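PDB 3I7J: beta-lactamase Mb2281c from Mycobacterium bovis, which probably acts as a serine hydrolase of the beta-lactamase and penicillin-binding protein superfamily. Local coordinates for residues A18-A23 with D162-S167; S151-L156 with A243-T248; V158-L163 with G232-D237. All blocks are in the same frame, centred on the assembly; numbering follows the deposited sequence.

Helix 153-164 runs through all three contacts, laying its buried side against neighbouring strands of the antiparallel sheet. Contact 2 joins its N-terminal end to strand 242-248; contact 3 joins its later turns to strand 232-237; contact 1 closes its C-terminal end against the end of strand 15-21. The centres of contacts 1 and 3 are about 7 Å apart, those of contacts 2 and 3 about 8 Å, and those of contacts 1 and 2 about 12 Å. Backbone bonds stitch the strands together, I20 O to A243 N (2.8 Å) among them. From contact 3, F159 reaches helix 42-56, at whose start S40 and K43 probably form the SxxK motif of a serine active site.

Contact 1: A18-A23 with D162-S167; sequences AVIGPA and DLLRPS
L164 and R165 meet G21 and P22 where helix 153-164 ends beside strand 15-21, within the alpha-beta fold of the beta-lactamase family. L164 spends one methyl on backbone: CD2 lies 3.4 Å from G21 C and 3.5 Å from P22 N, so it packs on the peptide bond that joins the two. The same methyl reaches P22 CD at 4.1 Å and, more loosely, I20 CG2 at 4.3 Å. L164 CG sits off the staggered positions (chi1 -137°) in the conformer that brings CD2 onto this peptide.

R165, the first residue to leave helical geometry, adds a second touch through the flat face of its guanidinium. P22 CB sits 3.5 Å above that plane, over its centre, which leaves the N-H groups to other partners. NH1 donates a hydrogen bond back to L164 O (2.9 Å); the acceptor lies nearly in the guanidinium plane, while the donor stands about 60° out of the carbonyl plane. NH2 makes a salt bridge with D241 OD2, and D241 also touches P22 and L164. Gripped at two nitrogens, the guanidinium is fixed in rotation under the proline.

Further out, I20 bonds through its backbone to A243 on the adjacent strand. On the other side of the contact, D162 OD2 forms a salt bridge to R48 of helix 42-56. D162 OD1 holds the chain beyond the helix, accepting from T168 N and from S167 N, the latter at 2.8 Å and arriving 42° out of the carboxylate plane.

Contact 2: S151-L156 with A243-T248; sequences STVADL and ALVVLT
The first turn of helix 153-164 packs on one face of the central antiparallel sheet here, V153 and L156 meeting V245 and L247 of strand 242-248. No hydrogen bond crosses between the two segments; the contact is mostly aliphatic carbon on aliphatic carbon. V153 divides its branches between the two strand residues: CG1, anti to the backbone N (chi1 175°), meets V245 CG1 at 4.0 Å, and CG2 meets L247 CD1 at 3.8 Å. The V153 side chain lies antiparallel alongside those of V245 and L247. L156, a turn later, crosses V245 at about a right angle, with its CB 3.9 Å from V245 CG1. Its CD1 goes on to L247 CD1, also at 3.9 Å, so each helix residue touches both strand residues and the four side chains interlock.

The helix start is fixed by T152 in the N-cap position, whose OG1 accepts from D155 N at 3.1 Å and a fairly straight 162°. D155 OD2 in turn receives T135 N and bonds T136 OG1, which also bonds S151 OG, tying this end to the chain just before strand 137-138. On the flanks, V153 also rests on A16 and A18 of strand 15-21, V245 touches I234 of strand 232-237, and V246, pointing to the other face of the sheet, packs between A17 and F233 of those same two strands.

Contact 3: V158-L163 with G232-D237; sequences VFAGDL and GFIWVD
L163 reaches from helix 153-164 to V236 and I234 of strand 232-237. CB lies 3.7 Å from V236 CG2. With chi1 at -62°, CG stands beside the backbone N, and from it CD1 comes back to the same V236 CG2, again at 3.7 Å, and touches I234 CD1 at 4.0 Å. V236 CG2 is therefore held between the root and the tip of the leucine, and the two side chains cross at about a right angle, while V236 CG1 lies 3.9 Å from L163 O.

Chi2 of I234 is anti (173°), as is chi1, so CD1 is extended to the helix. That methyl also meets A160 CB at 4.2 Å and approaches the edge of the F159 ring, near its plane, with CD2 at 4.3 Å. The ring also touches helices 42-56 and 119-131, and L163 likewise touches R48. The axes of segments 158-163 and 232-237 approach to 9.1 Å and run 32° from parallel, the helix covering one face of the central antiparallel sheet of the serine beta-lactamase fold.

All five touching residues are buried and no hydrogen bond joins the segments, so cohesion comes from van der Waals contact and the exclusion of water.

Contact 1: A18-A23 with D162-S167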
loop_
_atom_site.group_PDB
_atom_site.type_symbol
_atom_site.label_atom_id
_atom_site.label_comp_id
_atom_site.label_asym_id
_atom_site.label_seq_id
_atom_site.Cartn_x
_atom_site.Cartn_y
_atom_site.Cartn_z
ATOM N N ALA A 18 8.858 -12.585 1.620
ATOM C CA ALA A 18 8.194 -13.392 2.622
ATOM C C ALA A 18 6.748 -13.666 2.243
ATOM O O ALA A 18 6.061 -12.808 1.684
ATOM C CB ALA A 18 8.246 -12.680 3.973
ATOM N N VAL A 19 6.296 -14.880 2.531
ATOM C CA VAL A 19 4.918 -15.261 2.286
ATOM C C VAL A 19 4.324 -15.286 3.687
ATOM O O VAL A 19 4.887 -15.902 4.597
ATOM C CB VAL A 19 4.791 -16.668 1.676
ATOM C CG1 VAL A 19 3.310 -17.018 1.501
ATOM C CG2 VAL A 19 5.516 -16.734 0.338
ATOM N N ILE A 20 3.202 -14.598 3.862
ATOM C CA ILE A 20 2.542 -14.526 5.159
ATOM C C ILE A 20 1.129 -15.096 5.089
ATOM O O ILE A 20 0.405 -14.898 4.111
ATOM C CB ILE A 20 2.443 -13.054 5.670
ATOM C CG1 ILE A 20 3.837 -12.422 5.731
ATOM C CG2 ILE A 20 1.786 -13.008 7.046
ATOM C CD1 ILE A 20 4.389 -12.019 4.370
ATOM N N GLY A 21 0.758 -15.814 6.139
ATOM C CA GLY A 21 -0.563 -16.395 6.234
ATOM C C GLY A 21 -1.103 -15.915 7.564
ATOM O O GLY A 21 -0.361 -15.294 8.331
ATOM N N PRO A 22 -2.378 -16.175 7.875
ATOM C CA PRO A 22 -2.962 -15.736 9.150
ATOM C C PRO A 22 -2.228 -16.273 10.388
ATOM O O PRO A 22 -2.304 -15.688 11.472
ATOM C CB PRO A 22 -4.403 -16.232 9.053
ATOM C CG PRO A 22 -4.275 -17.456 8.187
ATOM C CD PRO A 22 -3.326 -17.004 7.114
ATOM N N ALA A 23 -1.506 -17.379 10.221
ATOM C CA ALA A 23 -0.768 -17.980 11.326
ATOM C C ALA A 23 0.656 -17.438 11.444
ATOM O O ALA A 23 1.316 -17.635 12.462
ATOM C CB ALA A 23 -0.736 -19.500 11.173
ATOM N N ASP A 162 -1.339 -7.767 9.856
ATOM C CA ASP A 162 -2.398 -6.870 10.285
ATOM C C ASP A 162 -3.406 -6.683 9.149
ATOM O O ASP A 162 -4.590 -6.447 9.389
ATOM C CB ASP A 162 -1.801 -5.521 10.690
ATOM C CG ASP A 162 -2.788 -4.642 11.418
ATOM O OD1 ASP A 162 -3.207 -5.020 12.528
ATOM O OD2 ASP A 162 -3.146 -3.574 10.886
ATOM N N LEU A 163 -2.936 -6.796 7.911
ATOM C CA LEU A 163 -3.820 -6.640 6.752
ATOM C C LEU A 163 -4.644 -7.904 6.489
ATOM O O LEU A 163 -5.668 -7.862 5.812
ATOM C CB LEU A 163 -2.994 -6.291 5.507
ATOM C CG LEU A 163 -2.213 -4.976 5.582
ATOM C CD1 LEU A 163 -1.432 -4.737 4.283
ATOM C CD2 LEU A 163 -3.189 -3.836 5.828
ATOM N N LEU A 164 -4.188 -9.019 7.048
ATOM C CA LEU A 164 -4.838 -10.315 6.890
ATOM C C LEU A 164 -5.868 -10.509 8.003
ATOM O O LEU A 164 -6.971 -11.002 7.769
ATOM C CB LEU A 164 -3.763 -11.399 6.951
ATOM C CG LEU A 164 -3.746 -12.594 5.995
ATOM C CD1 LEU A 164 -4.138 -12.201 4.585
ATOM C CD2 LEU A 164 -2.340 -13.197 6.019
ATOM N N ARG A 165 -5.480 -10.111 9.211
ATOM C CA ARG A 165 -6.313 -10.185 10.417
ATOM C C ARG A 165 -6.130 -8.843 11.128
ATOM O O ARG A 165 -5.265 -8.705 11.986
ATOM C CB ARG A 165 -5.824 -11.319 11.328
ATOM C CG ARG A 165 -6.016 -12.715 10.754
ATOM C CD ARG A 165 -7.494 -13.043 10.638
ATOM N NE ARG A 165 -7.730 -14.401 10.135
ATOM C CZ ARG A 165 -7.638 -14.755 8.859
ATOM N NH1 ARG A 165 -7.315 -13.853 7.937
ATOM N NH2 ARG A 165 -7.872 -16.010 8.508
ATOM N N PRO A 166 -6.953 -7.841 10.787
ATOM C CA PRO A 166 -6.870 -6.504 11.384
ATOM C C PRO A 166 -6.812 -6.433 12.899
ATOM O O PRO A 166 -7.629 -7.035 13.588
ATOM C CB PRO A 166 -8.099 -5.799 10.816
ATOM C CG PRO A 166 -9.060 -6.929 10.590
ATOM C CD PRO A 166 -8.173 -7.964 9.970
ATOM N N SER A 167 -5.830 -5.700 13.408
ATOM C CA SER A 167 -5.687 -5.516 14.841
ATOM C C SER A 167 -5.508 -4.037 15.157
ATOM O O SER A 167 -6.041 -3.529 16.147
ATOM C CB SER A 167 -4.485 -6.282 15.372
ATOM O OG SER A 167 -4.390 -6.113 16.774
#

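Contact 2: S151-L156 with A243-T248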
loop_
_atom_site.group_PDB
_atom_site.type_symbol
_atom_site.label_atom_id
_atom_site.label_comp_id
_atom_site.label_asym_id
_atom_site.label_seq_id
_atom_site.Cartn_x
_atom_site.Cartn_y
_atom_site.Cartn_z
ATOM N N SER A 151 11.849 0.440 5.373
ATOM C CA SER A 151 11.461 -0.703 6.189
ATOM C C SER A 151 12.200 -1.976 5.775
ATOM O O SER A 151 13.065 -1.949 4.895
ATOM C CB SER A 151 9.942 -0.912 6.085
ATOM O OG SER A 151 9.483 -1.866 7.026
ATOM N N THR A 152 11.844 -3.088 6.418
ATOM C CA THR A 152 12.452 -4.397 6.160
ATOM C C THR A 152 11.367 -5.409 5.837
ATOM O O THR A 152 10.201 -5.179 6.135
ATOM C CB THR A 152 13.180 -4.916 7.409
ATOM O OG1 THR A 152 12.219 -5.117 8.459
ATOM C CG2 THR A 152 14.229 -3.916 7.879
ATOM N N VAL A 153 11.740 -6.536 5.235
ATOM C CA VAL A 153 10.738 -7.547 4.916
ATOM C C VAL A 153 10.108 -8.092 6.202
ATOM O O VAL A 153 8.916 -8.400 6.232
ATOM C CB VAL A 153 11.340 -8.708 4.087
ATOM C CG1 VAL A 153 10.292 -9.803 3.871
ATOM C CG2 VAL A 153 11.805 -8.176 2.737
ATOM N N ALA A 154 10.904 -8.199 7.264
ATOM C CA ALA A 154 10.412 -8.696 8.549
ATOM C C ALA A 154 9.311 -7.791 9.100
ATOM O O ALA A 154 8.279 -8.269 9.579
ATOM C CB ALA A 154 11.560 -8.783 9.558
ATOM N N ASP A 155 9.549 -6.482 9.053
ATOM C CA ASP A 155 8.570 -5.508 9.530
ATOM C C ASP A 155 7.332 -5.518 8.631
ATOM O O ASP A 155 6.202 -5.472 9.119
ATOM C CB ASP A 155 9.168 -4.094 9.548
ATOM C CG ASP A 155 9.894 -3.778 10.837
ATOM O OD1 ASP A 155 10.184 -4.722 11.609
ATOM O OD2 ASP A 155 10.186 -2.582 11.072
ATOM N N LEU A 156 7.542 -5.575 7.319
ATOM C CA LEU A 156 6.413 -5.587 6.401
ATOM C C LEU A 156 5.622 -6.875 6.531
ATOM O O LEU A 156 4.415 -6.899 6.284
ATOM C CB LEU A 156 6.878 -5.407 4.960
ATOM C CG LEU A 156 7.354 -4.008 4.588
ATOM C CD1 LEU A 156 7.458 -3.941 3.072
ATOM C CD2 LEU A 156 6.366 -2.946 5.086
ATOM N N ALA A 243 -0.533 -13.441 1.871
ATOM C CA ALA A 243 0.101 -12.154 1.615
ATOM C C ALA A 243 1.512 -12.386 1.094
ATOM O O ALA A 243 2.170 -13.362 1.461
ATOM C CB ALA A 243 0.151 -11.322 2.890
ATOM N N LEU A 244 1.974 -11.493 0.230
ATOM C CA LEU A 244 3.317 -11.614 -0.312
ATOM C C LEU A 244 4.004 -10.273 -0.255
ATOM O O LEU A 244 3.443 -9.262 -0.669
ATOM C CB LEU A 244 3.284 -12.112 -1.766
ATOM C CG LEU A 244 4.621 -12.065 -2.524
ATOM C CD1 LEU A 244 5.661 -12.936 -1.829
ATOM C CD2 LEU A 244 4.410 -12.528 -3.962
ATOM N N VAL A 245 5.212 -10.268 0.286
ATOM C CA VAL A 245 6.005 -9.055 0.380
ATOM C C VAL A 245 7.296 -9.274 -0.405
ATOM O O VAL A 245 7.991 -10.267 -0.188
ATOM C CB VAL A 245 6.388 -8.735 1.845
ATOM C CG1 VAL A 245 7.488 -7.690 1.869
ATOM C CG2 VAL A 245 5.166 -8.219 2.614
ATOM N N VAL A 246 7.602 -8.370 -1.332
ATOM C CA VAL A 246 8.841 -8.459 -2.100
ATOM C C VAL A 246 9.529 -7.101 -2.149
ATOM O O VAL A 246 8.930 -6.104 -2.556
ATOM C CB VAL A 246 8.623 -8.940 -3.566
ATOM C CG1 VAL A 246 9.937 -8.826 -4.340
ATOM C CG2 VAL A 246 8.156 -10.395 -3.593
ATOM N N LEU A 247 10.788 -7.073 -1.726
ATOM C CA LEU A 247 11.593 -5.853 -1.738
ATOM C C LEU A 247 12.917 -6.134 -2.445
ATOM O O LEU A 247 13.620 -7.093 -2.103
ATOM C CB LEU A 247 11.870 -5.369 -0.309
ATOM C CG LEU A 247 10.673 -4.968 0.565
ATOM C CD1 LEU A 247 11.186 -4.523 1.931
ATOM C CD2 LEU A 247 9.874 -3.850 -0.098
ATOM N N THR A 248 13.239 -5.308 -3.437
ATOM C CA THR A 248 14.478 -5.443 -4.197
ATOM C C THR A 248 15.204 -4.106 -4.268
ATOM O O THR A 248 14.625 -3.045 -4.006
ATOM C CB THR A 248 14.239 -5.900 -5.651
ATOM O OG1 THR A 248 13.875 -4.773 -6.463
ATOM C CG2 THR A 248 13.138 -6.946 -5.710
#

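Contact 3: V158-L163 with G232-D237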
loop_
_atom_site.group_PDB
_atom_site.type_symbol
_atom_site.label_atom_id
_atom_site.label_comp_id
_atom_site.label_asym_id
_atom_site.label_seq_id
_atom_site.Cartn_x
_atom_site.Cartn_y
_atom_site.Cartn_z
ATOM N N VAL A 158 5.067 -8.448 9.303
ATOM C CA VAL A 158 4.210 -8.221 10.459
ATOM C C VAL A 158 3.029 -7.355 10.014
ATOM O O VAL A 158 1.885 -7.602 10.397
ATOM C CB VAL A 158 4.983 -7.484 11.585
ATOM C CG1 VAL A 158 4.043 -7.134 12.728
ATOM C CG2 VAL A 158 6.128 -8.361 12.094
ATOM N N PHE A 159 3.313 -6.344 9.195
ATOM C CA PHE A 159 2.273 -5.450 8.694
ATOM C C PHE A 159 1.256 -6.252 7.892
ATOM O O PHE A 159 0.044 -6.112 8.091
ATOM C CB PHE A 159 2.883 -4.343 7.824
ATOM C CG PHE A 159 1.903 -3.268 7.441
ATOM C CD1 PHE A 159 1.297 -2.473 8.417
ATOM C CD2 PHE A 159 1.575 -3.052 6.110
ATOM C CE1 PHE A 159 0.379 -1.476 8.073
ATOM C CE2 PHE A 159 0.658 -2.058 5.757
ATOM C CZ PHE A 159 0.057 -1.266 6.746
ATOM N N ALA A 160 1.752 -7.109 7.003
ATOM C CA ALA A 160 0.876 -7.949 6.184
ATOM C C ALA A 160 -0.043 -8.771 7.088
ATOM O O ALA A 160 -1.173 -9.091 6.715
ATOM C CB ALA A 160 1.713 -8.880 5.298
ATOM N N GLY A 161 0.450 -9.107 8.279
ATOM C CA GLY A 161 -0.353 -9.873 9.213
ATOM C C GLY A 161 -1.557 -9.062 9.661
ATOM O O GLY A 161 -2.664 -9.583 9.816
ATOM N N ASP A 162 -1.339 -7.767 9.856
ATOM C CA ASP A 162 -2.398 -6.870 10.285
ATOM C C ASP A 162 -3.406 -6.683 9.149
ATOM O O ASP A 162 -4.590 -6.447 9.389
ATOM C CB ASP A 162 -1.801 -5.521 10.690
ATOM C CG ASP A 162 -2.788 -4.642 11.418
ATOM O OD1 ASP A 162 -3.207 -5.020 12.528
ATOM O OD2 ASP A 162 -3.146 -3.574 10.886
ATOM N N LEU A 163 -2.936 -6.796 7.911
ATOM C CA LEU A 163 -3.820 -6.640 6.752
ATOM C C LEU A 163 -4.644 -7.904 6.489
ATOM O O LEU A 163 -5.668 -7.862 5.812
ATOM C CB LEU A 163 -2.994 -6.291 5.507
ATOM C CG LEU A 163 -2.213 -4.976 5.582
ATOM C CD1 LEU A 163 -1.432 -4.737 4.283
ATOM C CD2 LEU A 163 -3.189 -3.836 5.828
ATOM N N GLY A 232 9.621 -2.689 -5.156
ATOM C CA GLY A 232 9.110 -3.476 -4.046
ATOM C C GLY A 232 7.592 -3.474 -4.095
ATOM O O GLY A 232 7.001 -2.618 -4.748
ATOM N N PHE A 233 6.950 -4.426 -3.428
ATOM C CA PHE A 233 5.503 -4.463 -3.433
ATOM C C PHE A 233 4.925 -5.329 -2.319
ATOM O O PHE A 233 5.630 -6.112 -1.675
ATOM C CB PHE A 233 4.969 -4.963 -4.790
ATOM C CG PHE A 233 5.147 -6.452 -5.028
ATOM C CD1 PHE A 233 4.384 -7.393 -4.333
ATOM C CD2 PHE A 233 6.060 -6.907 -5.974
ATOM C CE1 PHE A 233 4.530 -8.767 -4.585
ATOM C CE2 PHE A 233 6.213 -8.273 -6.231
ATOM C CZ PHE A 233 5.448 -9.205 -5.537
ATOM N N ILE A 234 3.629 -5.172 -2.096
ATOM C CA ILE A 234 2.941 -5.964 -1.105
ATOM C C ILE A 234 1.502 -6.159 -1.541
ATOM O O ILE A 234 0.826 -5.213 -1.941
ATOM C CB ILE A 234 2.958 -5.295 0.296
ATOM C CG1 ILE A 234 2.109 -6.125 1.273
ATOM C CG2 ILE A 234 2.403 -3.864 0.225
ATOM C CD1 ILE A 234 2.194 -5.641 2.729
ATOM N N TRP A 235 1.055 -7.405 -1.523
ATOM C CA TRP A 235 -0.328 -7.686 -1.834
ATOM C C TRP A 235 -0.838 -8.678 -0.815
ATOM O O TRP A 235 -0.082 -9.487 -0.268
ATOM C CB TRP A 235 -0.542 -8.181 -3.283
ATOM C CG TRP A 235 0.163 -9.442 -3.732
ATOM C CD1 TRP A 235 1.127 -9.530 -4.699
ATOM C CD2 TRP A 235 -0.125 -10.789 -3.334
ATOM N NE1 TRP A 235 1.447 -10.845 -4.934
ATOM C CE2 TRP A 235 0.693 -11.640 -4.111
ATOM C CE3 TRP A 235 -1.001 -11.363 -2.403
ATOM C CZ2 TRP A 235 0.665 -13.040 -3.982
ATOM C CZ3 TRP A 235 -1.030 -12.751 -2.274
ATOM C CH2 TRP A 235 -0.204 -13.572 -3.061
ATOM N N VAL A 236 -2.128 -8.564 -0.540
ATOM C CA VAL A 236 -2.822 -9.403 0.420
ATOM C C VAL A 236 -4.028 -9.903 -0.344
ATOM O O VAL A 236 -4.784 -9.107 -0.890
ATOM C CB VAL A 236 -3.304 -8.562 1.623
ATOM C CG1 VAL A 236 -3.924 -9.456 2.685
ATOM C CG2 VAL A 236 -2.137 -7.766 2.194
ATOM N N ASP A 237 -4.206 -11.214 -0.406
ATOM C CA ASP A 237 -5.340 -11.764 -1.131
ATOM C C ASP A 237 -6.296 -12.359 -0.097
ATOM O O ASP A 237 -6.027 -13.418 0.455
ATOM C CB ASP A 237 -4.845 -12.840 -2.105
ATOM C CG ASP A 237 -5.924 -13.312 -3.050
ATOM O OD1 ASP A 237 -7.086 -13.436 -2.601
ATOM O OD2 ASP A 237 -5.609 -13.575 -4.234
#